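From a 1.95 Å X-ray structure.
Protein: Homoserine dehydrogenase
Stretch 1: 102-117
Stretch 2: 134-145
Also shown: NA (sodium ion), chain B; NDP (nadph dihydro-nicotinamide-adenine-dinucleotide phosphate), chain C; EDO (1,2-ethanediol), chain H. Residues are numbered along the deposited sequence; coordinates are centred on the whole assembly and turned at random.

Stretch 1, residues 102-117: LYRMAFESGMNVVTAN
Stretch 2, residues 134-145: QNSKYIRYEATV

Strand 112-115, reached from helix 102-108 through a short loop, pairs in parallel with strand 139-140 of the second stretch, V113 beside I139 (CA-CA 4.6 Å) and V114 beside R140 (CA-CA 4.8 Å). Extended backbones (V113 phi/psi -129/141, I139 -133/134) form a ladder of three hydrogen bonds: V113 N to Y138 O, 3.0 Å; R140 N to V113 O, 2.9 Å; T115 N to R140 O, 2.9 Å. The N112 side chain (chi1 m, chi2 -53°) extends the ladder at its start, OD1 accepting from Y138 N at 2.7 Å. CA-H...O contacts fill the gaps, I139 CA to V113 O at 3.2 Å and V114 CA to R140 O at 3.3 Å. Past the strand, water 3 joins the stretches, donating to T115 O (2.9 Å) and accepting from A143 N (2.9 Å); water 2 links E108 OE2 (2.9 Å) with N135 ND2 (3.0 Å).

V113 and I139, both chi1 t, share one sheet face, with V113 CG1 3.7 Å from I139 CD1. I139 CD1 also lies over one face of the Y103 ring, 4.3 Å from the ring centroid. The F107 ring (chi1 m) packs by its edge near I139 CB, 4.3 Å from CZ, while its CD1 meets K137 CB at 3.6 Å. V114 and R140 occupy the other face, where the arginine's end leads away.

K137 (m, m, t, m) lays its aliphatic chain along the loop, CE 3.4 Å from G110 C, and turns NZ back to N135 O (2.7 Å). G110, at phi/psi 88/19, suits glycine because a CB would jam against the preceding carbonyl. Beyond the ladder, A116 CB meets A143 CB at 3.7 Å, and T144 CG2 approaches T115 O at 3.3 Å. T144 (chi1 p) directs OG1 to Y141 O, 2.7 Å away. Together the stretches bury 779 Å², both sides summed.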

# COMPACT_ATOMS: atom_id res chain seq x y z
N LEU A 102 -4.29 -1.18 -29.42
CA LEU A 102 -5.22 -0.37 -28.70
C LEU A 102 -4.53 0.73 -27.91
O LEU A 102 -4.94 1.88 -28.00
CB LEU A 102 -6.08 -1.24 -27.79
CG LEU A 102 -7.17 -0.61 -26.97
CD1 LEU A 102 -8.26 -0.05 -27.86
CD2 LEU A 102 -7.70 -1.69 -26.00
N TYR A 103 -3.51 0.39 -27.14
CA TYR A 103 -2.81 1.34 -26.28
C TYR A 103 -2.09 2.37 -27.14
O TYR A 103 -2.15 3.56 -26.85
CB TYR A 103 -1.83 0.64 -25.33
CG TYR A 103 -2.45 -0.50 -24.51
CD1 TYR A 103 -3.81 -0.62 -24.33
CD2 TYR A 103 -1.64 -1.50 -23.95
CE1 TYR A 103 -4.33 -1.70 -23.61
CE2 TYR A 103 -2.16 -2.56 -23.26
CZ TYR A 103 -3.51 -2.66 -23.10
OH TYR A 103 -4.00 -3.76 -22.43
N ARG A 104 -1.50 1.92 -28.24
CA ARG A 104 -0.82 2.83 -29.16
C ARG A 104 -1.83 3.84 -29.71
O ARG A 104 -1.60 5.06 -29.68
CB ARG A 104 -0.16 2.06 -30.29
CG ARG A 104 0.45 3.03 -31.32
CD ARG A 104 1.36 2.33 -32.25
NE ARG A 104 1.69 3.16 -33.41
CZ ARG A 104 2.52 2.79 -34.37
NH1 ARG A 104 3.10 1.61 -34.35
NH2 ARG A 104 2.77 3.61 -35.38
N MSE A 105 -2.97 3.35 -30.19
CA MSE A 105 -4.02 4.25 -30.66
C MSE A 105 -4.43 5.25 -29.59
O MSE A 105 -4.55 6.47 -29.86
CB MSE A 105 -5.26 3.46 -31.07
CG MSE A 105 -6.43 4.36 -31.52
SE MSE A 105 -7.98 3.28 -32.01
CE MSE A 105 -7.11 2.23 -33.34
N ALA A 106 -4.65 4.75 -28.37
CA ALA A 106 -4.99 5.62 -27.24
C ALA A 106 -3.93 6.69 -27.01
O ALA A 106 -4.26 7.88 -26.93
CB ALA A 106 -5.20 4.80 -25.97
N PHE A 107 -2.66 6.27 -26.89
CA PHE A 107 -1.57 7.19 -26.62
C PHE A 107 -1.45 8.26 -27.67
O PHE A 107 -1.19 9.43 -27.35
CB PHE A 107 -0.21 6.48 -26.56
CG PHE A 107 -0.06 5.48 -25.48
CD1 PHE A 107 -0.62 5.66 -24.21
CD2 PHE A 107 0.72 4.37 -25.69
CE1 PHE A 107 -0.45 4.73 -23.23
CE2 PHE A 107 0.92 3.44 -24.72
CZ PHE A 107 0.34 3.60 -23.47
N GLU A 108 -1.58 7.85 -28.93
CA GLU A 108 -1.47 8.78 -30.03
C GLU A 108 -2.65 9.72 -30.06
O GLU A 108 -2.56 10.77 -30.65
CB GLU A 108 -1.36 8.05 -31.38
CG GLU A 108 -0.07 7.24 -31.49
CD GLU A 108 0.09 6.46 -32.80
OE1 GLU A 108 -0.90 6.29 -33.54
OE2 GLU A 108 1.22 5.99 -33.03
N SER A 109 -3.77 9.31 -29.47
CA SER A 109 -4.95 10.14 -29.42
C SER A 109 -4.96 11.05 -28.21
O SER A 109 -5.98 11.64 -27.92
CB SER A 109 -6.19 9.27 -29.32
OG SER A 109 -6.40 8.52 -30.51
N GLY A 110 -3.86 11.12 -27.46
CA GLY A 110 -3.80 12.02 -26.31
C GLY A 110 -4.31 11.44 -25.00
O GLY A 110 -4.60 12.18 -24.04
N MSE A 111 -4.39 10.12 -24.92
CA MSE A 111 -4.93 9.50 -23.75
C MSE A 111 -3.90 8.69 -22.99
O MSE A 111 -2.94 8.17 -23.58
CB MSE A 111 -6.06 8.56 -24.14
CG MSE A 111 -7.19 9.23 -24.87
SE MSE A 111 -8.64 7.99 -25.14
CE MSE A 111 -8.44 7.44 -26.49
N ASN A 112 -4.09 8.59 -21.67
CA ASN A 112 -3.32 7.59 -20.90
C ASN A 112 -4.12 6.31 -20.89
O ASN A 112 -5.26 6.28 -21.39
CB ASN A 112 -3.03 8.07 -19.47
CG ASN A 112 -2.16 9.28 -19.44
OD1 ASN A 112 -1.07 9.32 -20.04
ND2 ASN A 112 -2.60 10.29 -18.72
N VAL A 113 -3.54 5.23 -20.34
CA VAL A 113 -4.21 3.96 -20.29
C VAL A 113 -4.20 3.33 -18.92
O VAL A 113 -3.22 3.40 -18.20
CB VAL A 113 -3.55 2.95 -21.32
CG1 VAL A 113 -4.10 1.55 -21.16
CG2 VAL A 113 -3.79 3.45 -22.75
N VAL A 114 -5.33 2.71 -18.58
CA VAL A 114 -5.42 1.83 -17.42
C VAL A 114 -5.85 0.46 -17.91
O VAL A 114 -6.81 0.35 -18.67
CB VAL A 114 -6.45 2.32 -16.41
CG1 VAL A 114 -6.64 1.26 -15.37
CG2 VAL A 114 -6.01 3.68 -15.79
N THR A 115 -5.15 -0.60 -17.49
CA THR A 115 -5.52 -1.91 -17.95
C THR A 115 -5.61 -2.94 -16.82
O THR A 115 -4.82 -2.93 -15.88
CB THR A 115 -4.55 -2.41 -19.06
OG1 THR A 115 -5.04 -3.66 -19.64
CG2 THR A 115 -3.11 -2.61 -18.51
N ALA A 116 -6.59 -3.81 -16.97
CA ALA A 116 -6.73 -5.08 -16.22
C ALA A 116 -6.26 -6.27 -17.05
O ALA A 116 -6.03 -7.36 -16.53
CB ALA A 116 -8.25 -5.32 -15.84
N ASN A 117 -6.14 -6.06 -18.35
CA ASN A 117 -5.74 -7.10 -19.29
C ASN A 117 -4.22 -7.27 -19.22
O ASN A 117 -3.48 -6.30 -19.31
CB ASN A 117 -6.28 -6.72 -20.68
CG ASN A 117 -5.77 -7.63 -21.81
OD1 ASN A 117 -4.66 -8.08 -21.77
ND2 ASN A 117 -6.59 -7.85 -22.83
N GLN A 134 7.14 7.81 -26.40
CA GLN A 134 7.14 8.67 -27.57
C GLN A 134 5.99 9.66 -27.55
O GLN A 134 6.06 10.72 -28.16
CB GLN A 134 7.05 7.81 -28.85
CG GLN A 134 8.37 7.14 -29.25
CD GLN A 134 8.19 6.15 -30.41
OE1 GLN A 134 7.17 6.16 -31.10
NE2 GLN A 134 9.20 5.28 -30.62
N ASN A 135 4.90 9.29 -26.91
CA ASN A 135 3.74 10.15 -26.88
C ASN A 135 3.60 10.88 -25.57
O ASN A 135 2.66 11.64 -25.40
CB ASN A 135 2.48 9.32 -27.18
CG ASN A 135 2.41 8.90 -28.61
OD1 ASN A 135 2.05 9.69 -29.49
ND2 ASN A 135 2.68 7.62 -28.87
N SER A 136 4.55 10.68 -24.66
CA SER A 136 4.51 11.29 -23.31
C SER A 136 3.22 10.95 -22.53
O SER A 136 2.56 11.81 -21.92
CB SER A 136 4.72 12.80 -23.36
OG SER A 136 6.00 13.10 -23.92
N LYS A 137 2.88 9.67 -22.54
CA LYS A 137 1.70 9.21 -21.82
C LYS A 137 2.11 8.16 -20.85
O LYS A 137 3.29 7.76 -20.81
CB LYS A 137 0.63 8.67 -22.76
CG LYS A 137 0.19 9.62 -23.80
CD LYS A 137 -0.53 10.79 -23.22
CE LYS A 137 -1.00 11.72 -24.29
NZ LYS A 137 0.13 12.48 -24.88
N TYR A 138 1.13 7.73 -20.05
CA TYR A 138 1.33 6.73 -19.00
C TYR A 138 0.38 5.58 -19.13
O TYR A 138 -0.68 5.73 -19.71
CB TYR A 138 1.07 7.35 -17.61
CG TYR A 138 1.99 8.50 -17.30
CD1 TYR A 138 3.28 8.28 -16.83
CD2 TYR A 138 1.61 9.81 -17.52
CE1 TYR A 138 4.15 9.33 -16.54
CE2 TYR A 138 2.48 10.87 -17.25
CZ TYR A 138 3.74 10.61 -16.75
OH TYR A 138 4.61 11.65 -16.49
N ILE A 139 0.79 4.44 -18.55
CA ILE A 139 -0.06 3.30 -18.41
C ILE A 139 0.04 2.77 -17.00
O ILE A 139 1.14 2.64 -16.44
CB ILE A 139 0.29 2.17 -19.46
CG1 ILE A 139 -0.67 1.00 -19.29
CG2 ILE A 139 1.81 1.76 -19.40
CD1 ILE A 139 -0.77 0.06 -20.53
N ARG A 140 -1.12 2.48 -16.41
CA ARG A 140 -1.17 1.82 -15.11
C ARG A 140 -1.92 0.49 -15.25
O ARG A 140 -2.74 0.29 -16.16
CB ARG A 140 -1.77 2.72 -14.00
CG ARG A 140 -0.97 3.98 -13.70
CD ARG A 140 -1.50 4.68 -12.40
NE ARG A 140 -1.22 3.85 -11.24
CZ ARG A 140 -0.06 3.84 -10.57
NH1 ARG A 140 0.92 4.64 -10.91
NH2 ARG A 140 0.13 3.01 -9.53
N TYR A 141 -1.56 -0.44 -14.36
CA TYR A 141 -1.92 -1.85 -14.49
C TYR A 141 -2.08 -2.59 -13.16
O TYR A 141 -1.80 -3.78 -13.04
CB TYR A 141 -0.90 -2.51 -15.43
CG TYR A 141 0.57 -2.15 -15.18
CD1 TYR A 141 1.31 -2.85 -14.25
CD2 TYR A 141 1.19 -1.14 -15.89
CE1 TYR A 141 2.66 -2.54 -14.01
CE2 TYR A 141 2.55 -0.83 -15.66
CZ TYR A 141 3.26 -1.53 -14.71
OH TYR A 141 4.60 -1.24 -14.47
N GLU A 142 -2.61 -1.89 -12.17
CA GLU A 142 -2.85 -2.50 -10.88
C GLU A 142 -3.58 -3.84 -10.95
O GLU A 142 -3.17 -4.80 -10.32
CB GLU A 142 -3.68 -1.58 -10.00
CG GLU A 142 -3.77 -2.09 -8.55
CD GLU A 142 -2.39 -2.10 -7.90
OE1 GLU A 142 -1.79 -1.02 -7.83
OE2 GLU A 142 -1.93 -3.18 -7.51
N ALA A 143 -4.67 -3.88 -11.68
CA ALA A 143 -5.51 -5.07 -11.77
C ALA A 143 -4.88 -6.25 -12.49
O ALA A 143 -5.41 -7.35 -12.41
CB ALA A 143 -6.86 -4.70 -12.44
N THR A 144 -3.76 -6.05 -13.20
CA THR A 144 -3.14 -7.12 -13.96
C THR A 144 -2.41 -8.15 -13.09
O THR A 144 -2.18 -9.23 -13.57
CB THR A 144 -2.13 -6.59 -15.00
OG1 THR A 144 -1.01 -5.98 -14.29
CG2 THR A 144 -2.82 -5.61 -15.97
N VAL A 145 -2.06 -7.84 -11.84
CA VAL A 145 -1.45 -8.85 -10.94
C VAL A 145 -2.18 -8.83 -9.60
O VAL A 145 -2.21 -7.79 -8.93
CB VAL A 145 0.04 -8.62 -10.70
CG1 VAL A 145 0.66 -9.77 -9.76
CG2 VAL A 145 0.81 -8.50 -12.01
NA NA B . -3.17 -5.72 -7.83
PA NDP C . -15.18 -11.20 -19.40
O1A NDP C . -16.20 -11.40 -18.36
O2A NDP C . -15.05 -12.26 -20.42
O5B NDP C . -15.45 -9.82 -20.19
C5B NDP C . -14.73 -9.37 -21.32
C4B NDP C . -15.43 -8.16 -21.94
O4B NDP C . -14.79 -7.76 -23.12
C3B NDP C . -16.86 -8.49 -22.38
O3B NDP C . -17.66 -7.32 -22.39
C2B NDP C . -16.67 -8.99 -23.77
O2B NDP C . -17.81 -8.89 -24.58
C1B NDP C . -15.64 -8.00 -24.25
N9A NDP C . -14.82 -8.46 -25.36
C8A NDP C . -14.40 -9.71 -25.71
N7A NDP C . -13.58 -9.58 -26.81
C5A NDP C . -13.50 -8.28 -27.12
C6A NDP C . -12.82 -7.65 -28.15
N6A NDP C . -11.87 -8.29 -28.82
N1A NDP C . -12.93 -6.31 -28.18
C2A NDP C . -13.71 -5.58 -27.31
N3A NDP C . -14.39 -6.19 -26.27
C4A NDP C . -14.25 -7.55 -26.22
O3 NDP C . -13.75 -10.95 -18.72
PN NDP C . -13.48 -10.40 -17.23
O1N NDP C . -13.64 -11.53 -16.26
O2N NDP C . -14.29 -9.16 -17.07
O5D NDP C . -11.90 -10.04 -17.26
C5D NDP C . -11.56 -8.90 -18.05
C4D NDP C . -10.05 -8.70 -18.00
O4D NDP C . -9.69 -8.47 -16.66
C3D NDP C . -9.25 -9.89 -18.45
O3D NDP C . -8.16 -9.55 -19.31
C2D NDP C . -8.78 -10.53 -17.15
O2D NDP C . -7.59 -11.26 -17.29
C1D NDP C . -8.62 -9.32 -16.27
N1N NDP C . -8.65 -9.61 -14.85
C2N NDP C . -9.74 -10.25 -14.32
C3N NDP C . -9.76 -10.72 -13.01
C7N NDP C . -11.02 -11.26 -12.46
O7N NDP C . -11.26 -11.02 -11.13
N7N NDP C . -11.94 -11.84 -13.23
C4N NDP C . -8.72 -10.26 -12.00
C5N NDP C . -7.58 -9.54 -12.68
C6N NDP C . -7.60 -9.24 -14.04
P2B NDP C . -19.24 -9.50 -24.19
O1X NDP C . -19.97 -9.30 -25.48
O2X NDP C . -19.83 -8.85 -22.90
O3X NDP C . -18.95 -10.94 -23.92
C1 EDO H . 5.62 9.58 -19.85
O1 EDO H . 5.71 8.94 -21.13
C2 EDO H . 6.72 10.61 -19.72
O2 EDO H . 6.16 11.91 -19.94
O HOH W 1 0.01 12.40 -28.32
O HOH W 2 3.23 5.55 -31.01
O HOH W 3 -5.59 -1.68 -13.36